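Local structure of ParM protein (Staphylococcus aureus, 3JS6) at residues Lys17-Val26 and Asp321-Glu331. The protein is an actin-like plasmid segregation protein that probably assembles into nucleotide-dependent filaments to partition plasmid DNA between daughter cells. Sequence-based numbering, arbitrary orientation.
Sequences KGKINDEKFV and DSQFSNVRGYE
With chi1 of Lys24 at 57°, CG sits between the backbone N and the carbonyl carbon, and the extended chain beyond it runs across one face of the Phe324 ring. Lys24 CD stands 3.9 Å above the centre of the Phe324 ring in a CH-pi contact, while NZ makes an off-centre cation-pi contact and a long salt bridge to Asp321 OD2. Lysine suits this exposed position because its methylenes cover an aromatic face and its ammonium still reaches solvent: a water lies 2.6 Å from Lys24 NZ. The flat Phe324 ring lies against the face of the hairpin, with Phe25 O at its edge (3.3 Å from Phe324 CE2) and Val26 CB 3.7 Å from Phe324 CZ. One turn later, Val327 spreads two methyls over Gly18 to serve two strand residues, CG2 against Lys17 CB and CG1 tight on Lys19 CB at 3.2 Å. Anti first torsions (chi1 -177° in Lys19, 178° in Glu331) send these long, oppositely charged chains out to meet at a partly exposed end; Lys19 NZ binds the syn lone pair of Glu331 OE1 at 2.8 Å and OE2 more weakly. The same ammonium donates to Asn21 O, and two waters link Glu331 OE2 to Asn21, tying the type II' turn to the helix. C-terminal helix 325-342 thus packs back on a hairpin of the N-terminal domain, consistent with the actin-like ATPase fold.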
loop_
_atom_site.group_PDB
_atom_site.type_symbol
_atom_site.label_atom_id
_atom_site.label_comp_id
_atom_site.label_asym_id
_atom_site.label_seq_id
_atom_site.Cartn_x
_atom_site.Cartn_y
_atom_site.Cartn_z
ATOM N N LYS A 17 1.880 -2.753 -3.418
ATOM C CA LYS A 17 3.255 -2.801 -2.918
ATOM C C LYS A 17 3.477 -4.237 -2.423
ATOM O O LYS A 17 2.583 -4.826 -1.832
ATOM C CB LYS A 17 3.454 -1.839 -1.731
ATOM C CG LYS A 17 3.704 -0.362 -2.116
ATOM C CD LYS A 17 2.467 0.324 -2.636
ATOM C CE LYS A 17 1.344 0.340 -1.615
ATOM N NZ LYS A 17 0.200 1.192 -2.103
ATOM N N GLY A 18 4.667 -4.770 -2.665
ATOM C CA GLY A 18 4.986 -6.112 -2.232
ATOM C C GLY A 18 6.411 -6.234 -1.721
ATOM O O GLY A 18 7.313 -5.527 -2.163
ATOM N N LYS A 19 6.634 -7.138 -0.772
ATOM C CA LYS A 19 7.998 -7.315 -0.277
ATOM C C LYS A 19 8.202 -8.754 0.179
ATOM O O LYS A 19 7.321 -9.343 0.800
ATOM C CB LYS A 19 8.271 -6.341 0.881
ATOM C CG LYS A 19 9.692 -6.366 1.441
ATOM C CD LYS A 19 9.894 -5.287 2.504
ATOM C CE LYS A 19 11.363 -5.221 2.948
ATOM N NZ LYS A 19 11.739 -6.374 3.816
ATOM N N ILE A 20 9.345 -9.326 -0.176
ATOM C CA ILE A 20 9.698 -10.666 0.266
ATOM C C ILE A 20 11.204 -10.610 0.462
ATOM O O ILE A 20 11.933 -10.191 -0.428
ATOM C CB ILE A 20 9.269 -11.787 -0.753
ATOM C CG1 ILE A 20 9.668 -13.163 -0.182
ATOM C CG2 ILE A 20 9.871 -11.549 -2.126
ATOM C CD1 ILE A 20 9.004 -14.349 -0.865
ATOM N N ASN A 21 11.664 -11.013 1.649
ATOM C CA ASN A 21 13.076 -10.945 1.968
ATOM C C ASN A 21 13.539 -9.504 1.686
ATOM O O ASN A 21 12.917 -8.556 2.174
ATOM C CB ASN A 21 13.851 -11.988 1.151
ATOM C CG ASN A 21 13.376 -13.426 1.447
ATOM O OD1 ASN A 21 13.049 -13.764 2.585
ATOM N ND2 ASN A 21 13.356 -14.267 0.425
ATOM N N ASP A 22 14.598 -9.320 0.905
ATOM C CA ASP A 22 15.078 -7.968 0.617
ATOM C C ASP A 22 14.575 -7.437 -0.717
ATOM O O ASP A 22 15.039 -6.413 -1.199
ATOM C CB ASP A 22 16.604 -7.952 0.630
ATOM C CG ASP A 22 17.170 -8.371 1.979
ATOM O OD1 ASP A 22 16.758 -7.783 3.001
ATOM O OD2 ASP A 22 18.017 -9.284 2.020
ATOM N N GLU A 23 13.614 -8.140 -1.301
ATOM C CA GLU A 23 13.055 -7.772 -2.598
ATOM C C GLU A 23 11.725 -7.035 -2.442
ATOM O O GLU A 23 10.906 -7.387 -1.590
ATOM C CB GLU A 23 12.841 -9.052 -3.415
ATOM C CG GLU A 23 13.887 -9.389 -4.474
ATOM C CD GLU A 23 15.319 -9.010 -4.120
ATOM O OE1 GLU A 23 15.945 -9.658 -3.243
ATOM O OE2 GLU A 23 15.822 -8.051 -4.744
ATOM N N LYS A 24 11.490 -6.010 -3.253
ATOM C CA LYS A 24 10.214 -5.322 -3.135
ATOM C C LYS A 24 9.770 -4.746 -4.459
ATOM O O LYS A 24 10.564 -4.665 -5.371
ATOM C CB LYS A 24 10.279 -4.238 -2.040
ATOM C CG LYS A 24 11.361 -3.197 -2.211
ATOM C CD LYS A 24 11.400 -2.283 -0.983
ATOM C CE LYS A 24 12.318 -1.091 -1.187
ATOM N NZ LYS A 24 12.210 -0.100 -0.071
ATOM N N PHE A 25 8.484 -4.413 -4.577
ATOM C CA PHE A 25 7.965 -3.815 -5.803
ATOM C C PHE A 25 6.800 -2.893 -5.515
ATOM O O PHE A 25 6.144 -3.023 -4.486
ATOM C CB PHE A 25 7.534 -4.903 -6.823
ATOM C CG PHE A 25 6.241 -5.614 -6.478
ATOM C CD1 PHE A 25 5.002 -4.987 -6.661
ATOM C CD2 PHE A 25 6.267 -6.917 -5.960
ATOM C CE1 PHE A 25 3.810 -5.631 -6.340
ATOM C CE2 PHE A 25 5.093 -7.576 -5.630
ATOM C CZ PHE A 25 3.849 -6.933 -5.820
ATOM N N VAL A 26 6.569 -1.933 -6.413
ATOM C CA VAL A 26 5.436 -1.022 -6.313
ATOM C C VAL A 26 5.031 -0.816 -7.785
ATOM O O VAL A 26 5.816 -0.381 -8.598
ATOM C CB VAL A 26 5.789 0.307 -5.573
ATOM C CG1 VAL A 26 7.033 0.969 -6.180
ATOM C CG2 VAL A 26 4.545 1.239 -5.596
ATOM N N ASP A 321 10.820 6.128 2.599
ATOM C CA ASP A 321 10.022 5.345 1.659
ATOM C C ASP A 321 8.646 5.054 2.226
ATOM O O ASP A 321 8.282 3.889 2.407
ATOM C CB ASP A 321 10.708 4.027 1.314
ATOM C CG ASP A 321 11.565 4.124 0.068
ATOM O OD1 ASP A 321 12.595 4.833 0.109
ATOM O OD2 ASP A 321 11.208 3.492 -0.958
ATOM N N SER A 322 7.894 6.115 2.509
ATOM C CA SER A 322 6.547 6.002 3.058
ATOM C C SER A 322 5.663 5.039 2.251
ATOM O O SER A 322 4.733 4.449 2.794
ATOM C CB SER A 322 5.871 7.380 3.109
ATOM O OG SER A 322 6.524 8.259 4.006
ATOM N N GLN A 323 5.945 4.873 0.966
ATOM C CA GLN A 323 5.133 3.972 0.153
ATOM C C GLN A 323 5.211 2.535 0.677
ATOM O O GLN A 323 4.242 1.783 0.578
ATOM C CB GLN A 323 5.582 4.020 -1.317
ATOM C CG GLN A 323 7.068 3.729 -1.504
ATOM C CD GLN A 323 7.604 4.110 -2.881
ATOM O OE1 GLN A 323 8.823 4.109 -3.102
ATOM N NE2 GLN A 323 6.701 4.427 -3.811
ATOM N N PHE A 324 6.350 2.156 1.240
ATOM C CA PHE A 324 6.505 0.801 1.771
ATOM C C PHE A 324 6.237 0.612 3.287
ATOM O O PHE A 324 6.399 -0.498 3.830
ATOM C CB PHE A 324 7.892 0.289 1.396
ATOM C CG PHE A 324 8.067 0.064 -0.094
ATOM C CD1 PHE A 324 8.787 0.968 -0.877
ATOM C CD2 PHE A 324 7.471 -1.029 -0.708
ATOM C CE1 PHE A 324 8.910 0.781 -2.271
ATOM C CE2 PHE A 324 7.584 -1.230 -2.102
ATOM C CZ PHE A 324 8.306 -0.320 -2.881
ATOM N N SER A 325 5.826 1.679 3.964
ATOM C CA SER A 325 5.550 1.613 5.405
ATOM C C SER A 325 4.575 0.515 5.800
ATOM O O SER A 325 4.843 -0.234 6.739
ATOM C CB SER A 325 5.008 2.950 5.935
ATOM O OG SER A 325 6.059 3.809 6.333
ATOM N N ASN A 326 3.435 0.437 5.112
ATOM C CA ASN A 326 2.443 -0.597 5.426
ATOM C C ASN A 326 3.064 -1.989 5.289
ATOM O O ASN A 326 2.973 -2.813 6.201
ATOM C CB ASN A 326 1.230 -0.503 4.485
ATOM C CG ASN A 326 0.213 0.571 4.918
ATOM O OD1 ASN A 326 -0.610 1.024 4.119
ATOM N ND2 ASN A 326 0.262 0.958 6.173
ATOM N N VAL A 327 3.704 -2.246 4.146
ATOM C CA VAL A 327 4.311 -3.547 3.919
ATOM C C VAL A 327 5.381 -3.902 4.957
ATOM O O VAL A 327 5.460 -5.050 5.382
ATOM C CB VAL A 327 4.882 -3.613 2.487
ATOM C CG1 VAL A 327 5.892 -4.715 2.371
ATOM C CG2 VAL A 327 3.742 -3.864 1.513
ATOM N N ARG A 328 6.215 -2.939 5.351
ATOM C CA ARG A 328 7.240 -3.221 6.352
ATOM C C ARG A 328 6.548 -3.560 7.658
ATOM O O ARG A 328 7.057 -4.362 8.425
ATOM C CB ARG A 328 8.190 -2.023 6.581
ATOM C CG ARG A 328 9.126 -1.682 5.374
ATOM C CD ARG A 328 10.189 -0.634 5.742
ATOM N NE ARG A 328 9.626 0.656 6.126
ATOM C CZ ARG A 328 9.392 1.694 5.328
ATOM N NH1 ARG A 328 9.673 1.656 4.036
ATOM N NH2 ARG A 328 8.844 2.780 5.840
ATOM N N GLY A 329 5.391 -2.950 7.919
ATOM C CA GLY A 329 4.682 -3.252 9.152
ATOM C C GLY A 329 4.053 -4.635 9.092
ATOM O O GLY A 329 4.135 -5.405 10.058
ATOM N N TYR A 330 3.413 -4.957 7.972
ATOM C CA TYR A 330 2.775 -6.268 7.809
ATOM C C TYR A 330 3.840 -7.362 7.870
ATOM O O TYR A 330 3.599 -8.440 8.415
ATOM C CB TYR A 330 2.057 -6.394 6.452
ATOM C CG TYR A 330 0.992 -5.353 6.163
ATOM C CD1 TYR A 330 0.646 -5.050 4.842
ATOM C CD2 TYR A 330 0.318 -4.694 7.198
ATOM C CE1 TYR A 330 -0.347 -4.119 4.536
ATOM C CE2 TYR A 330 -0.685 -3.751 6.907
ATOM C CZ TYR A 330 -1.009 -3.475 5.573
ATOM O OH TYR A 330 -2.000 -2.567 5.257
ATOM N N GLU A 331 5.017 -7.089 7.309
ATOM C CA GLU A 331 6.091 -8.093 7.308
ATOM C C GLU A 331 6.466 -8.534 8.725
ATOM O O GLU A 331 6.706 -9.720 8.967
ATOM C CB GLU A 331 7.314 -7.556 6.589
ATOM C CG GLU A 331 8.490 -8.504 6.585
ATOM C CD GLU A 331 9.633 -7.984 5.729
ATOM O OE1 GLU A 331 10.092 -6.848 5.976
ATOM O OE2 GLU A 331 10.070 -8.713 4.808
HETATM O O HOH W 1 9.906 -11.323 3.913
HETATM O O HOH W 2 12.949 -8.945 5.179
HETATM O O HOH W 3 11.338 -0.749 2.301
#